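Local coordinates for Galactose/lactose metabolism regulatory protein GAL80 (PDB 3BTV) that represses the lactose/galactose metabolic genes of yeast by binding the activator GAL4 and blocking its transcriptional activation when no inducing sugar is present, at residues Thr76-Thr80 with Leu81-Ala85; Val99-His102 with Tyr103-Val106; Ser131-Gln134 with Ala135-Ile138; Lys165-Ser169 with Gln170-Gly174; Asp219-Gln222 with Tyr223-Ser226. The protein carries 1 engineered substitution. One frame throughout, in Å; residues are numbered along the deposited sequence.

Contact 1: Thr76-Thr80 with Leu81-Ala85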
loop_
_atom_site.group_PDB
_atom_site.type_symbol
_atom_site.label_atom_id
_atom_site.label_comp_id
_atom_site.label_asym_id
_atom_site.label_seq_id
_atom_site.Cartn_x
_atom_site.Cartn_y
_atom_site.Cartn_z
ATOM N N THR B 76 7.897 17.628 46.752
ATOM C CA THR B 76 8.488 16.797 47.787
ATOM C C THR B 76 8.659 15.383 47.247
ATOM O O THR B 76 7.782 14.870 46.557
ATOM C CB THR B 76 7.621 16.780 49.062
ATOM O OG1 THR B 76 6.293 16.351 48.734
ATOM C CG2 THR B 76 7.552 18.171 49.671
ATOM N N ALA B 77 9.794 14.764 47.559
ATOM C CA ALA B 77 10.111 13.429 47.055
ATOM C C ALA B 77 9.569 12.324 47.960
ATOM O O ALA B 77 10.117 12.060 49.032
ATOM C CB ALA B 77 11.615 13.274 46.876
ATOM N N PHE B 78 8.498 11.672 47.517
ATOM C CA PHE B 78 7.867 10.616 48.307
ATOM C C PHE B 78 8.674 9.324 48.282
ATOM O O PHE B 78 9.287 8.988 47.267
ATOM C CB PHE B 78 6.428 10.376 47.847
ATOM C CG PHE B 78 5.494 11.505 48.183
ATOM C CD1 PHE B 78 5.613 12.734 47.550
ATOM C CD2 PHE B 78 4.504 11.342 49.139
ATOM C CE1 PHE B 78 4.760 13.778 47.862
ATOM C CE2 PHE B 78 3.648 12.383 49.455
ATOM C CZ PHE B 78 3.776 13.602 48.817
ATOM N N PRO B 79 8.673 8.599 49.412
ATOM C CA PRO B 79 9.484 7.399 49.632
ATOM C C PRO B 79 8.871 6.171 48.982
ATOM O O PRO B 79 9.585 5.355 48.396
ATOM C CB PRO B 79 9.448 7.222 51.162
ATOM C CG PRO B 79 8.701 8.420 51.708
ATOM C CD PRO B 79 7.858 8.922 50.593
ATOM N N THR B 80 7.554 6.042 49.101
ATOM C CA THR B 80 6.848 4.876 48.589
ATOM C C THR B 80 5.807 5.294 47.564
ATOM O O THR B 80 5.390 6.454 47.526
ATOM C CB THR B 80 6.128 4.123 49.722
ATOM O OG1 THR B 80 5.109 4.961 50.283
ATOM C CG2 THR B 80 7.111 3.742 50.811
ATOM N N LEU B 81 5.386 4.350 46.734
ATOM C CA LEU B 81 4.312 4.619 45.791
ATOM C C LEU B 81 3.048 4.927 46.585
ATOM O O LEU B 81 2.236 5.763 46.191
ATOM C CB LEU B 81 4.087 3.417 44.873
ATOM C CG LEU B 81 3.083 3.599 43.729
ATOM C CD1 LEU B 81 3.505 4.739 42.813
ATOM C CD2 LEU B 81 2.907 2.303 42.937
ATOM N N GLU B 82 2.898 4.246 47.715
ATOM C CA GLU B 82 1.733 4.421 48.574
ATOM C C GLU B 82 1.611 5.848 49.098
ATOM O O GLU B 82 0.558 6.471 48.981
ATOM C CB GLU B 82 1.786 3.447 49.747
ATOM C CG GLU B 82 0.745 3.722 50.809
ATOM C CD GLU B 82 0.635 2.596 51.809
ATOM O OE1 GLU B 82 1.141 1.493 51.513
ATOM O OE2 GLU B 82 0.039 2.812 52.884
ATOM N N SER B 83 2.686 6.354 49.693
ATOM C CA SER B 83 2.711 7.732 50.163
ATOM C C SER B 83 2.425 8.687 49.005
ATOM O O SER B 83 1.553 9.551 49.099
ATOM C CB SER B 83 4.063 8.054 50.798
ATOM O OG SER B 83 5.129 7.708 49.929
ATOM N N PHE B 84 3.156 8.515 47.909
ATOM C CA PHE B 84 2.954 9.326 46.709
ATOM C C PHE B 84 1.480 9.383 46.304
ATOM O O PHE B 84 0.900 10.465 46.185
ATOM C CB PHE B 84 3.810 8.787 45.552
ATOM C CG PHE B 84 3.671 9.564 44.261
ATOM C CD1 PHE B 84 4.405 10.726 44.048
ATOM C CD2 PHE B 84 2.823 9.121 43.257
ATOM C CE1 PHE B 84 4.289 11.437 42.867
ATOM C CE2 PHE B 84 2.698 9.828 42.054
ATOM C CZ PHE B 84 3.433 10.988 41.858
ATOM N N ALA B 85 0.875 8.214 46.107
ATOM C CA ALA B 85 -0.491 8.122 45.591
ATOM C C ALA B 85 -1.541 8.606 46.587
ATOM O O ALA B 85 -2.611 9.075 46.190
ATOM C CB ALA B 85 -0.797 6.695 45.154
#

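Contact 2: Val99-His102 with Tyr103-Val106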
loop_
_atom_site.group_PDB
_atom_site.type_symbol
_atom_site.label_atom_id
_atom_site.label_comp_id
_atom_site.label_asym_id
_atom_site.label_seq_id
_atom_site.Cartn_x
_atom_site.Cartn_y
_atom_site.Cartn_z
ATOM N N VAL B 99 6.401 1.335 29.202
ATOM C CA VAL B 99 5.096 0.689 29.102
ATOM C C VAL B 99 5.057 -0.609 29.912
ATOM O O VAL B 99 4.072 -0.895 30.586
ATOM C CB VAL B 99 4.714 0.425 27.634
ATOM C CG1 VAL B 99 3.366 -0.267 27.546
ATOM C CG2 VAL B 99 4.697 1.739 26.848
ATOM N N ALA B 100 6.136 -1.381 29.875
ATOM C CA ALA B 100 6.170 -2.654 30.600
ATOM C C ALA B 100 5.924 -2.514 32.106
ATOM O O ALA B 100 5.610 -3.496 32.774
ATOM C CB ALA B 100 7.485 -3.391 30.341
ATOM N N SER B 101 6.068 -1.297 32.633
ATOM C CA SER B 101 5.876 -1.042 34.060
ATOM C C SER B 101 4.533 -0.386 34.380
ATOM O O SER B 101 4.196 -0.206 35.554
ATOM C CB SER B 101 7.000 -0.151 34.603
ATOM O OG SER B 101 8.261 -0.778 34.454
ATOM N N HIS B 102 3.782 -0.024 33.341
ATOM C CA HIS B 102 2.511 0.689 33.506
ATOM C C HIS B 102 1.531 -0.043 34.415
ATOM O O HIS B 102 1.022 0.524 35.377
ATOM C CB HIS B 102 1.850 0.932 32.147
ATOM C CG HIS B 102 2.411 2.104 31.398
ATOM N ND1 HIS B 102 1.888 2.540 30.198
ATOM C CD2 HIS B 102 3.435 2.941 31.686
ATOM C CE1 HIS B 102 2.577 3.585 29.772
ATOM N NE2 HIS B 102 3.522 3.848 30.658
ATOM N N TYR B 103 1.259 -1.299 34.093
ATOM C CA TYR B 103 0.287 -2.086 34.843
ATOM C C TYR B 103 0.692 -2.230 36.303
ATOM O O TYR B 103 -0.101 -1.946 37.206
ATOM C CB TYR B 103 0.114 -3.457 34.188
ATOM C CG TYR B 103 -0.978 -4.316 34.778
ATOM C CD1 TYR B 103 -2.315 -4.092 34.467
ATOM C CD2 TYR B 103 -0.668 -5.377 35.621
ATOM C CE1 TYR B 103 -3.317 -4.895 34.998
ATOM C CE2 TYR B 103 -1.658 -6.180 36.154
ATOM C CZ TYR B 103 -2.980 -5.934 35.841
ATOM O OH TYR B 103 -3.965 -6.733 36.372
ATOM N N GLU B 104 1.934 -2.646 36.541
ATOM C CA GLU B 104 2.389 -2.911 37.912
ATOM C C GLU B 104 2.385 -1.651 38.768
ATOM O O GLU B 104 2.205 -1.725 39.973
ATOM C CB GLU B 104 3.783 -3.552 37.928
ATOM C CG GLU B 104 4.931 -2.563 37.757
ATOM C CD GLU B 104 6.262 -3.244 37.487
ATOM O OE1 GLU B 104 6.272 -4.268 36.768
ATOM O OE2 GLU B 104 7.296 -2.750 37.990
ATOM N N VAL B 105 2.572 -0.497 38.140
ATOM C CA VAL B 105 2.582 0.762 38.876
ATOM C C VAL B 105 1.189 1.377 39.003
ATOM O O VAL B 105 0.769 1.759 40.092
ATOM C CB VAL B 105 3.498 1.800 38.213
ATOM C CG1 VAL B 105 3.401 3.117 38.962
ATOM C CG2 VAL B 105 4.935 1.298 38.198
ATOM N N VAL B 106 0.474 1.473 37.885
ATOM C CA VAL B 106 -0.805 2.180 37.865
ATOM C C VAL B 106 -1.897 1.510 38.704
ATOM O O VAL B 106 -2.680 2.195 39.361
ATOM C CB VAL B 106 -1.302 2.405 36.422
ATOM C CG1 VAL B 106 -2.692 3.021 36.418
ATOM C CG2 VAL B 106 -0.322 3.303 35.663
#

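Contact 3: Ser131-Gln134 with Ala135-Ile138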
loop_
_atom_site.group_PDB
_atom_site.type_symbol
_atom_site.label_atom_id
_atom_site.label_comp_id
_atom_site.label_asym_id
_atom_site.label_seq_id
_atom_site.Cartn_x
_atom_site.Cartn_y
_atom_site.Cartn_z
ATOM N N SER B 131 -0.749 -5.308 26.706
ATOM C CA SER B 131 -1.764 -6.152 26.081
ATOM C C SER B 131 -3.132 -5.515 26.246
ATOM O O SER B 131 -3.326 -4.664 27.117
ATOM C CB SER B 131 -1.779 -7.536 26.724
ATOM O OG SER B 131 -2.220 -7.449 28.078
ATOM N N LEU B 132 -4.074 -5.926 25.404
ATOM C CA LEU B 132 -5.443 -5.436 25.496
ATOM C C LEU B 132 -6.007 -5.797 26.879
ATOM O O LEU B 132 -6.643 -4.977 27.553
ATOM C CB LEU B 132 -6.289 -6.032 24.361
ATOM C CG LEU B 132 -7.778 -5.686 24.356
ATOM C CD1 LEU B 132 -7.972 -4.185 24.393
ATOM C CD2 LEU B 132 -8.475 -6.293 23.167
ATOM N N ASP B 133 -5.740 -7.020 27.316
ATOM C CA ASP B 133 -6.159 -7.457 28.650
ATOM C C ASP B 133 -5.730 -6.476 29.737
ATOM O O ASP B 133 -6.559 -6.008 30.521
ATOM C CB ASP B 133 -5.613 -8.849 28.962
ATOM C CG ASP B 133 -6.412 -9.949 28.291
ATOM O OD1 ASP B 133 -7.560 -9.682 27.875
ATOM O OD2 ASP B 133 -5.895 -11.079 28.183
ATOM N N GLN B 134 -4.436 -6.169 29.785
ATOM C CA GLN B 134 -3.919 -5.169 30.717
ATOM C C GLN B 134 -4.607 -3.823 30.530
ATOM O O GLN B 134 -4.955 -3.159 31.507
ATOM C CB GLN B 134 -2.413 -4.967 30.516
ATOM C CG GLN B 134 -1.519 -5.938 31.269
ATOM C CD GLN B 134 -0.059 -5.487 31.312
ATOM O OE1 GLN B 134 0.327 -4.492 30.684
ATOM N NE2 GLN B 134 0.755 -6.216 32.064
ATOM N N ALA B 135 -4.770 -3.406 29.270
ATOM C CA ALA B 135 -5.344 -2.089 28.985
ATOM C C ALA B 135 -6.762 -1.985 29.553
ATOM O O ALA B 135 -7.130 -0.990 30.185
ATOM C CB ALA B 135 -5.334 -1.801 27.473
ATOM N N GLU B 136 -7.550 -3.030 29.334
ATOM C CA GLU B 136 -8.901 -3.092 29.881
ATOM C C GLU B 136 -8.938 -3.052 31.402
ATOM O O GLU B 136 -9.786 -2.375 31.987
ATOM C CB GLU B 136 -9.658 -4.300 29.328
ATOM C CG GLU B 136 -10.291 -3.979 27.985
ATOM C CD GLU B 136 -10.674 -5.205 27.187
ATOM O OE1 GLU B 136 -10.450 -6.335 27.677
ATOM O OE2 GLU B 136 -11.200 -5.030 26.064
ATOM N N SER B 137 -8.002 -3.735 32.051
ATOM C CA SER B 137 -7.935 -3.695 33.514
ATOM C C SER B 137 -7.649 -2.294 34.003
ATOM O O SER B 137 -8.255 -1.827 34.967
ATOM C CB SER B 137 -6.856 -4.631 34.054
ATOM O OG SER B 137 -7.239 -5.984 33.904
ATOM N N ILE B 138 -6.703 -1.636 33.341
ATOM C CA ILE B 138 -6.320 -0.287 33.719
ATOM C C ILE B 138 -7.486 0.666 33.486
ATOM O O ILE B 138 -7.780 1.512 34.337
ATOM C CB ILE B 138 -5.091 0.201 32.921
ATOM C CG1 ILE B 138 -3.861 -0.639 33.289
ATOM C CG2 ILE B 138 -4.833 1.679 33.201
ATOM C CD1 ILE B 138 -2.652 -0.392 32.414
#

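Contact 4: Lys165-Ser169 with Gln170-Gly174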
loop_
_atom_site.group_PDB
_atom_site.type_symbol
_atom_site.label_atom_id
_atom_site.label_comp_id
_atom_site.label_asym_id
_atom_site.label_seq_id
_atom_site.Cartn_x
_atom_site.Cartn_y
_atom_site.Cartn_z
ATOM N N LYS B 165 -7.214 18.062 9.480
ATOM C CA LYS B 165 -8.545 17.708 9.974
ATOM C C LYS B 165 -9.551 18.807 9.617
ATOM O O LYS B 165 -10.675 18.523 9.200
ATOM C CB LYS B 165 -8.528 17.523 11.490
ATOM C CG LYS B 165 -9.870 17.028 12.096
ATOM C CD LYS B 165 -9.683 16.700 13.587
ATOM C CE LYS B 165 -10.997 16.439 14.317
ATOM N NZ LYS B 165 -11.785 15.330 13.742
ATOM N N GLU B 166 -9.136 20.062 9.801
ATOM C CA GLU B 166 -10.006 21.203 9.525
ATOM C C GLU B 166 -10.370 21.231 8.051
ATOM O O GLU B 166 -11.542 21.348 7.706
ATOM C CB GLU B 166 -9.342 22.526 9.932
ATOM C CG GLU B 166 -9.243 22.710 11.442
ATOM C CD GLU B 166 -8.422 23.927 11.852
ATOM O OE1 GLU B 166 -7.902 24.633 10.960
ATOM O OE2 GLU B 166 -8.291 24.170 13.072
ATOM N N LEU B 167 -9.362 21.096 7.185
ATOM C CA LEU B 167 -9.597 21.114 5.746
ATOM C C LEU B 167 -10.552 19.997 5.325
ATOM O O LEU B 167 -11.509 20.205 4.570
ATOM C CB LEU B 167 -8.268 21.038 4.995
ATOM C CG LEU B 167 -7.463 22.340 5.158
ATOM C CD1 LEU B 167 -6.004 22.195 4.762
ATOM C CD2 LEU B 167 -8.127 23.513 4.395
ATOM N N ILE B 168 -10.291 18.803 5.819
ATOM C CA ILE B 168 -11.143 17.678 5.497
ATOM C C ILE B 168 -12.568 17.901 5.980
ATOM O O ILE B 168 -13.509 17.719 5.215
ATOM C CB ILE B 168 -10.600 16.387 6.085
ATOM C CG1 ILE B 168 -9.273 16.050 5.402
ATOM C CG2 ILE B 168 -11.619 15.259 5.925
ATOM C CD1 ILE B 168 -8.493 14.942 6.105
ATOM N N SER B 169 -12.718 18.290 7.241
ATOM C CA SER B 169 -14.042 18.459 7.820
ATOM C C SER B 169 -14.816 19.565 7.105
ATOM O O SER B 169 -16.032 19.493 6.992
ATOM C CB SER B 169 -13.953 18.752 9.322
ATOM O OG SER B 169 -13.519 20.081 9.547
ATOM N N GLN B 170 -14.113 20.571 6.592
ATOM C CA GLN B 170 -14.793 21.685 5.910
ATOM C C GLN B 170 -15.049 21.470 4.430
ATOM O O GLN B 170 -15.481 22.388 3.738
ATOM C CB GLN B 170 -14.008 22.975 6.099
ATOM C CG GLN B 170 -13.987 23.413 7.534
ATOM C CD GLN B 170 -13.234 24.700 7.710
ATOM O OE1 GLN B 170 -12.392 25.059 6.881
ATOM N NE2 GLN B 170 -13.523 25.406 8.793
ATOM N N GLY B 171 -14.771 20.269 3.931
ATOM C CA GLY B 171 -15.084 19.961 2.548
ATOM C C GLY B 171 -14.031 20.377 1.544
ATOM O O GLY B 171 -14.247 20.249 0.336
ATOM N N TYR B 172 -12.891 20.861 2.033
ATOM C CA TYR B 172 -11.852 21.368 1.140
ATOM C C TYR B 172 -11.316 20.321 0.180
ATOM O O TYR B 172 -10.860 20.663 -0.905
ATOM C CB TYR B 172 -10.691 21.946 1.944
ATOM C CG TYR B 172 -9.846 22.952 1.208
ATOM C CD1 TYR B 172 -10.324 24.235 0.955
ATOM C CD2 TYR B 172 -8.551 22.637 0.800
ATOM C CE1 TYR B 172 -9.543 25.168 0.297
ATOM C CE2 TYR B 172 -7.755 23.569 0.145
ATOM C CZ TYR B 172 -8.259 24.831 -0.100
ATOM O OH TYR B 172 -7.492 25.765 -0.751
ATOM N N ILE B 173 -11.328 19.048 0.571
ATOM C CA ILE B 173 -10.835 18.025 -0.357
ATOM C C ILE B 173 -11.945 17.206 -1.008
ATOM O O ILE B 173 -11.684 16.377 -1.869
ATOM C CB ILE B 173 -9.734 17.121 0.241
ATOM C CG1 ILE B 173 -10.304 16.128 1.234
ATOM C CG2 ILE B 173 -8.592 17.959 0.883
ATOM C CD1 ILE B 173 -9.293 15.025 1.555
ATOM N N GLY B 174 -13.186 17.500 -0.644
ATOM C CA GLY B 174 -14.327 16.767 -1.166
ATOM C C GLY B 174 -14.472 15.500 -0.338
ATOM O O GLY B 174 -14.024 15.454 0.810
HETATM O O HOH W 1 -13.067 17.549 2.273
#

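Contact 5: Asp219-Gln222 with Tyr223-Ser226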
loop_
_atom_site.group_PDB
_atom_site.type_symbol
_atom_site.label_atom_id
_atom_site.label_comp_id
_atom_site.label_asym_id
_atom_site.label_seq_id
_atom_site.Cartn_x
_atom_site.Cartn_y
_atom_site.Cartn_z
ATOM N N ASP B 219 -3.887 6.193 14.455
ATOM C CA ASP B 219 -4.796 6.967 15.283
ATOM C C ASP B 219 -5.005 8.369 14.727
ATOM O O ASP B 219 -6.131 8.853 14.721
ATOM C CB ASP B 219 -4.330 7.085 16.736
ATOM C CG ASP B 219 -5.251 7.982 17.549
ATOM O OD1 ASP B 219 -6.414 7.588 17.783
ATOM O OD2 ASP B 219 -4.834 9.100 17.914
ATOM N N ILE B 220 -3.939 9.042 14.293
ATOM C CA ILE B 220 -4.146 10.378 13.696
ATOM C C ILE B 220 -4.917 10.260 12.394
ATOM O O ILE B 220 -5.683 11.158 12.036
ATOM C CB ILE B 220 -2.835 11.202 13.469
ATOM C CG1 ILE B 220 -1.939 10.525 12.442
ATOM C CG2 ILE B 220 -2.079 11.439 14.782
ATOM C CD1 ILE B 220 -0.688 11.336 12.129
ATOM N N LEU B 221 -4.732 9.155 11.680
ATOM C CA LEU B 221 -5.482 8.993 10.436
ATOM C C LEU B 221 -6.971 9.004 10.736
ATOM O O LEU B 221 -7.741 9.711 10.089
ATOM C CB LEU B 221 -5.123 7.694 9.703
ATOM C CG LEU B 221 -5.897 7.601 8.385
ATOM C CD1 LEU B 221 -5.404 8.694 7.387
ATOM C CD2 LEU B 221 -5.791 6.222 7.778
ATOM N N GLN B 222 -7.374 8.216 11.729
ATOM C CA GLN B 222 -8.781 8.120 12.097
ATOM C C GLN B 222 -9.281 9.431 12.652
ATOM O O GLN B 222 -10.414 9.833 12.398
ATOM C CB GLN B 222 -8.981 7.022 13.133
ATOM C CG GLN B 222 -8.756 5.641 12.566
ATOM C CD GLN B 222 -8.695 4.594 13.659
ATOM O OE1 GLN B 222 -9.663 3.893 13.916
ATOM N NE2 GLN B 222 -7.560 4.504 14.327
ATOM N N TYR B 223 -8.419 10.104 13.398
ATOM C CA TYR B 223 -8.764 11.404 13.956
ATOM C C TYR B 223 -8.980 12.468 12.864
ATOM O O TYR B 223 -9.937 13.242 12.924
ATOM C CB TYR B 223 -7.696 11.846 14.962
ATOM C CG TYR B 223 -8.051 13.119 15.709
ATOM C CD1 TYR B 223 -9.149 13.164 16.566
ATOM C CD2 TYR B 223 -7.295 14.271 15.553
ATOM C CE1 TYR B 223 -9.474 14.317 17.248
ATOM C CE2 TYR B 223 -7.608 15.434 16.242
ATOM C CZ TYR B 223 -8.705 15.450 17.074
ATOM O OH TYR B 223 -9.031 16.600 17.745
ATOM N N MET B 224 -8.103 12.499 11.864
ATOM C CA MET B 224 -8.189 13.487 10.774
ATOM C C MET B 224 -9.380 13.257 9.850
ATOM O O MET B 224 -9.956 14.202 9.331
ATOM C CB MET B 224 -6.924 13.438 9.908
ATOM C CG MET B 224 -5.719 14.099 10.509
ATOM S SD MET B 224 -4.355 14.093 9.325
ATOM C CE MET B 224 -4.005 12.331 9.145
ATOM N N THR B 225 -9.721 11.992 9.614
ATOM C CA THR B 225 -10.802 11.679 8.712
ATOM C C THR B 225 -12.103 11.546 9.483
ATOM O O THR B 225 -13.161 11.355 8.902
ATOM C CB THR B 225 -10.541 10.365 7.933
ATOM O OG1 THR B 225 -10.483 9.260 8.851
ATOM C CG2 THR B 225 -9.232 10.454 7.144
ATOM N N SER B 226 -12.023 11.646 10.802
ATOM C CA SER B 226 -13.197 11.429 11.650
ATOM C C SER B 226 -13.908 10.115 11.316
ATOM O O SER B 226 -15.124 10.092 11.157
ATOM C CB SER B 226 -14.199 12.582 11.512
ATOM O OG SER B 226 -13.623 13.820 11.893
#

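Contact 1: Thr76-Thr80 with Leu81-Ala85
Phe78 and Phe84 meet in an offset edge-to-face pair where strand 76-78, an outermost strand of the parallel Rossmann sheet, turns into helix 81-86 with Thr80 at the N-cap. The edge of Phe84 is turned toward the face of Phe78, with planes at 88° and centroids 6.0 Å apart. Aliphatic packing backs the pair, Phe78 CB lying 3.8 Å from Phe84 CB. The Phe78 ring also leans on the first helical turn: its CD2 comes within 3.4 Å of Phe84 N, and Ser83 CB sits at its edge, in the ring plane. Replacing Phe78 by alanine would probably open a gap beside this turn and leave the Phe84 edge without the aromatic face it meets. Phe78 and Phe84 both rest on Ala54 of strand 50-56, while Leu81 and Ala85 reach Leu109 of helix 102-112. Hydrogen bonding centres on one oxygen. Thr80 O accepts a nearly straight bond from Phe84 N at 3.1 Å, the first i to i+4 link of the helix, and a second from the Ser83 hydroxyl. With OG held between backbone N and carbonyl carbon (chi1 52°), Ser83 donates from the same face of the carbonyl plane as Phe84 N, OG to Thr80 O 2.7 Å.

Contact 2: Val99-His102 with Tyr103-Val106
Ser101 and His102 present their carbonyls to Val105 and Val106 in the first turn of helix 102-112, which follows strand 92-95 in the Rossmann domain. The side chains fan out around this turn. Glu104 folds back along it: CG stands between the backbone N and carbonyl carbon (chi1 80°), which brings it to 3.3 Å from Ser101 O, and the chain then runs extended past Ser101. The two valines share one posture, CG1 anti to the backbone N and CG2 beside it, and each lays CG2 against a carbonyl oxygen one turn back. Val105 CG2 is 3.1 Å from Ser101 O, and Val106 CG2 stands equally near His102 O. His102 sets one ring face on the backbone of Val99, whose CA lies 3.7 Å above the ring plane, over its centre. ND1 of the imidazole bonds Leu128 O, which would limit the ring's rotation; NE2 has a weak bond to Ile97 O. Tyr103 faces helix 132-143, and Val106 packs on Ile95 of the sheet. Two backbone bonds close the turn. Val105 N to Ser101 O is the more bent, at 3.1 Å, with a weak second link to His102 O; Val106 N reaches His102 O at 2.7 Å, nearly along the C=O axis.

Contact 3: Ser131-Gln134 with Ala135-Ile138
Helix 132-143 of the Rossmann domain, the helical limb between strands 121-125 and 148-152, opens here with Ser131 as its N-cap. Ser131 O accepts from Ala135 N at 2.9 Å, while the serine hydroxyl oxygen takes the N-H of Gln134, a first-turn amide with no helical carbonyl before it, OG to N 3.1 Å, in an almost straight bond (170°). Regular i to i+4 bonds follow, Glu136 N to Leu132 O the shortest at 2.8 Å. Asp133 O receives Ser137 N and, weakly, the Ser137 hydroxyl. On one flank Leu132 and Glu136 cross obliquely: the leucine, its CG anti to the backbone N (chi1 176°), brings CD1 to 3.7 Å from Glu136 OE2. That carboxylate also makes a long, weak ion pair with Arg413 of helix 405-424, which packs against this flank. Asp133 OD1 and Glu136 OE1 are 4.4 Å apart, like charges whose repulsion would be slight and which Arg413 may temper. Ile138 curls CG1 to 3.3 Å from Gln134 O. Gln134 reaches backward, its OE1 accepting from Cys130 N ahead of the cap. Strand 121-125, this serine-capped helix and strand 148-152 form a beta-alpha-beta unit of the Rossmann fold.

Contact 4: Lys165-Ser169 with Gln170-Gly174
Leu167 and Tyr172 run alongside each other in the same direction at the C-terminal end of helix 159-169. Leu167 CD2 sits over one face of the tyrosine ring, offset toward its rim, in a CH-pi contact 4.0 Å from the centroid. Beside it, Ile168 CG1 meets Ile173 CD1 at 4.0 Å. Backbone bonds bring these pairs together: Tyr172 N donates to Leu167 O at 3.0 Å, and Gly171 N to Ile168 O at 3.1 Å, arriving well above the carbonyl plane. Ile168 O also accepts from a water that takes Ile173 N and donates to Gly174 O, tying the helix end to the outgoing loop. One residue before Leu167, Glu166 O is gripped from the same face of its plane by Gln170 N (2.9 Å) and by Ser169 OG (3.0 Å), whose hydroxyl is folded back over the helix (chi1 74°). Further out, Tyr172 OH bonds Glu354, the engineered Arg304 makes a cation-pi contact with the tyrosine ring, and Leu322 and Ile299 of the large sheet receive the apolar side chains. Gly171 has positive phi, and a side chain there would jam against the preceding carbonyl; with paired 6→1 and 5→2 bonds around this glycine, the helix ends in a Schellman motif.

Contact 5: Asp219-Gln222 with Tyr223-Ser226
Asp219 starts this last stretch of helix 209-225 by accepting Tyr223 N on its carbonyl, O to N 2.9 Å, while its carboxylate (OD2) makes a salt bridge with Arg156. Tyr223 directs its ring away from the preceding turn, CG anti to the backbone N (chi1 -174°), and its hydroxyl bonds Asp398 O. Ile220 O takes Met224 N at 2.8 Å and is further covered by the methionine side chain: bent at chi3 (-65°), the chain folds back so that CE lies 3.5 Å from Ile220 O. The same methyl is 4.3 Å from both Ile220 CG1 and Leu221 CD1, bridging the two, and Met224 goes on to Ile161 and Ala164 of helix 159-169. Leu221 O is held by two donors of one residue, Thr225 N at 3.1 Å and Thr225 OG1 at 3.0 Å, which approach from opposite faces of its carbonyl plane. Thr225 CG2 closes in at 3.4 Å from the same oxygen, and the Thr225 and Leu221 side chains both touch Ile179 of strand 176-184. A valine in place of Thr225 would probably leave Leu221 O with its backbone bond but without the hydroxyl grip on its other face. Gln222 keeps its amide within the helix, NE2 to Ile218 O, and its carbonyl takes Ser227 N in the Schellman motif that ends the helix at Ser226, a residue of positive phi, with a weak Ser226 N to Tyr223 O bond. The carboxylate of Asp219, the hydroxyls of Tyr223 and Thr225 and NE2 of Gln222 thus each have a partner within the protein, consistent with a mostly buried helix end.

Overall arrangement
Contacts 1, 2 and 3 belong to the Rossmann domain, contacts 4 and 5 to the C-terminal domain. Contact 5 is the buried one, contacts 1 and 4 lie at the surface, and contacts 2 and 3 are intermediate. Contacts 1, 2 and 3 sit at helix starts; contacts 4 and 5 end helices, both in Schellman motifs, by glycine in one and serine in the other. Neighbours touch: Leu81 packs on Val105, Tyr103 lies against Gln134, Ser137 and Ile138, and Lys165 NZ probably bonds Tyr223 O. Aromatic chemistry marks contact 1 and contact 4, whereas contact 3 carries acidic groups and contact 5 apolar packing and one doubly held carbonyl.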